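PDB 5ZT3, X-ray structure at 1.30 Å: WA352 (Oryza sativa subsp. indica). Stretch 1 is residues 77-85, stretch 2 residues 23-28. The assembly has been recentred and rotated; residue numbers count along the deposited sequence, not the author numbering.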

# COMPACT_ATOMS: atom_id res chain seq x y z
N ASP A 77 11.54 0.35 -8.36
CA ASP A 77 11.30 1.71 -7.88
C ASP A 77 10.22 1.68 -6.80
O ASP A 77 9.08 2.12 -6.98
CB ASP A 77 10.95 2.65 -9.03
CG ASP A 77 11.02 4.11 -8.62
OD1 ASP A 77 11.19 4.39 -7.41
OD2 ASP A 77 10.88 4.98 -9.51
N TRP A 78 10.62 1.15 -5.64
CA TRP A 78 9.70 0.95 -4.53
C TRP A 78 9.30 2.27 -3.88
O TRP A 78 8.11 2.53 -3.66
CB TRP A 78 10.32 -0.06 -3.54
CG TRP A 78 10.11 -1.42 -4.09
CD1 TRP A 78 11.02 -2.20 -4.76
CD2 TRP A 78 8.88 -2.12 -4.11
NE1 TRP A 78 10.41 -3.36 -5.18
CE2 TRP A 78 9.09 -3.33 -4.79
CE3 TRP A 78 7.61 -1.85 -3.59
CZ2 TRP A 78 8.07 -4.26 -4.99
CZ3 TRP A 78 6.60 -2.76 -3.79
CH2 TRP A 78 6.83 -3.95 -4.48
N MET A 79 10.27 3.15 -3.61
CA MET A 79 9.92 4.42 -2.99
C MET A 79 9.13 5.33 -3.92
O MET A 79 8.40 6.20 -3.44
CB MET A 79 11.17 5.13 -2.45
CG MET A 79 11.86 4.36 -1.33
SD MET A 79 10.75 3.97 0.05
CE MET A 79 10.44 5.58 0.73
N GLY A 80 9.24 5.15 -5.24
CA GLY A 80 8.49 5.99 -6.15
C GLY A 80 7.14 5.43 -6.55
O GLY A 80 6.17 6.18 -6.66
N TRP A 81 7.06 4.11 -6.74
CA TRP A 81 5.88 3.49 -7.34
C TRP A 81 5.42 2.24 -6.60
O TRP A 81 4.51 1.55 -7.08
CB TRP A 81 6.17 3.14 -8.81
CG TRP A 81 6.41 4.33 -9.68
CD1 TRP A 81 7.61 4.81 -10.10
CD2 TRP A 81 5.41 5.19 -10.23
NE1 TRP A 81 7.43 5.92 -10.89
CE2 TRP A 81 6.08 6.17 -10.98
CE3 TRP A 81 4.02 5.22 -10.17
CZ2 TRP A 81 5.41 7.18 -11.67
CZ3 TRP A 81 3.35 6.23 -10.85
CH2 TRP A 81 4.04 7.19 -11.59
N GLY A 82 5.99 1.95 -5.42
CA GLY A 82 5.68 0.71 -4.74
C GLY A 82 4.23 0.53 -4.37
O GLY A 82 3.73 -0.59 -4.34
N ALA A 83 3.52 1.62 -4.07
CA ALA A 83 2.13 1.45 -3.66
C ALA A 83 1.30 0.81 -4.77
O ALA A 83 0.38 0.04 -4.48
CB ALA A 83 1.53 2.77 -3.19
N ARG A 84 1.62 1.11 -6.03
CA ARG A 84 0.87 0.51 -7.14
C ARG A 84 1.04 -1.00 -7.17
O ARG A 84 0.11 -1.72 -7.56
CB ARG A 84 1.29 1.13 -8.48
CG ARG A 84 1.01 2.63 -8.60
CD ARG A 84 -0.48 2.98 -8.76
NE ARG A 84 -1.27 2.63 -7.59
CZ ARG A 84 -1.30 3.32 -6.45
NH1 ARG A 84 -0.58 4.43 -6.32
NH2 ARG A 84 -2.03 2.89 -5.43
N ALA A 85 2.19 -1.51 -6.72
CA ALA A 85 2.39 -2.95 -6.69
C ALA A 85 1.57 -3.62 -5.61
O ALA A 85 1.50 -4.86 -5.60
CB ALA A 85 3.88 -3.26 -6.52
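Stretch 2 (23-28) IIGGDS

The strongest polar link is the salt bridge between Arg84 and Asp27: NH1 of Arg84 donates to OD1 of Asp27 at 2.8 Å, while NH2 of Arg84 reaches both OD1 and OD2 of Asp27 at 3.2 Å each. The position of OD1 is less certain than the rest, because it comes too close to an atom elsewhere in the model. Arg84 leaves its backbone sideways to stretch 2, yet its m, m, p side chain brings the guanidinium in, with Asp27 OD1 and Gly26 O near its plane at the edge; NH1 of Arg84 stands 3.6 Å from O of Gly26.

Two backbone hydrogen bonds hold Gly25 from both of its polar atoms. N of Gly25 donates to O of Met79 at 2.9 Å, and O of Gly25 accepts from N of Ala83 at 2.8 Å, the straighter of the two bonds. One glycine thus serves a carbonyl and an amide four residues apart in sequence. A water also bridges the stretches, accepting from N of Gly26 and donating to O of Met79, both at 3.0 Å. Stretch 1 begins with Asp77 as N-cap, its OD1 taking a weak bond from N of Gly80 at 3.0 Å, and runs into helix from Trp78; Gly82 to Ala85 keep helical phi/psi without the regular bonds.

Stretch 2 has no regular helix or strand. It lies on stretch 1 as a tight turn with Gly25 and Gly26 at its centre; Gly25 is pressed against the backbone of Trp78 to Ala83. Ile24 to Asp27 form a type I' turn, closed by N of Asp27 to O of Ile24 at 3.1 Å and N of Ile24 to O of Asp27 at 2.8 Å. From Ile24 to Asp27 the turn advances in broadly the same sense as stretch 1 from Met79 to Arg84, with Ile24 by Met79 and Asp27 by Arg84. Both central residues are glycines with positive phi, and the CA atoms of Gly25 and Met79 approach to 4.3 Å.

The lack of a CB on Gly25 and Gly26 suits both the turn and the close contact. CA of Gly25 lies 3.5 Å from O of Trp78 and 3.2 Å from O of Met79, both as CA-H...O contacts. A CB on Gly25 would be tight against N of Ala83 at 3.2 Å; one on Gly26 would point toward stretch 1, come within 3.1 Å of O of Gly80 and jam against O of Gly25.

Side-chain packing is sparser. The CB of Ala83 points toward stretch 2 and meets OD2 of Asp27 at 3.4 Å. Met79 starts away from the turn, but its all-m side chain curls back to set CE 3.8 Å from CG2 of Ile24. Altogether the contact buries 343 Å², summed over both sides, with Gly25 the most covered residue.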

# COMPACT_ATOMS: atom_id res chain seq x y z
N ILE A 23 3.68 11.69 0.65
CA ILE A 23 3.64 10.66 -0.39
C ILE A 23 4.82 9.71 -0.20
O ILE A 23 5.98 10.15 -0.17
CB ILE A 23 3.65 11.28 -1.80
CG1 ILE A 23 2.39 12.13 -2.00
CG2 ILE A 23 3.73 10.19 -2.85
CD1 ILE A 23 2.30 12.79 -3.36
N ILE A 24 4.52 8.42 -0.09
CA ILE A 24 5.52 7.36 -0.05
C ILE A 24 5.07 6.27 -1.00
O ILE A 24 3.92 5.82 -0.94
CB ILE A 24 5.68 6.79 1.37
CG1 ILE A 24 6.10 7.89 2.35
CG2 ILE A 24 6.67 5.62 1.38
CD1 ILE A 24 6.09 7.46 3.80
N GLY A 25 5.96 5.83 -1.89
CA GLY A 25 5.59 4.80 -2.84
C GLY A 25 4.52 5.21 -3.82
O GLY A 25 3.92 4.36 -4.48
N GLY A 26 4.25 6.51 -3.94
CA GLY A 26 3.21 6.99 -4.82
C GLY A 26 1.84 7.10 -4.20
O GLY A 26 0.89 7.43 -4.91
N ASP A 27 1.70 6.84 -2.90
CA ASP A 27 0.44 7.00 -2.21
C ASP A 27 0.62 7.90 -1.00
O ASP A 27 1.72 8.12 -0.51
CB ASP A 27 -0.13 5.66 -1.70
CG ASP A 27 -1.02 4.98 -2.71
OD1 ASP A 27 -1.23 5.55 -3.81
OD2 ASP A 27 -1.55 3.89 -2.41
N SER A 28 -0.51 8.41 -0.51
CA SER A 28 -0.59 9.10 0.77
C SER A 28 -1.85 8.60 1.46
O SER A 28 -2.69 7.94 0.86
CB SER A 28 -0.69 10.61 0.56
OG SER A 28 -1.86 10.92 -0.18
O HOH W 1 6.52 8.50 -3.79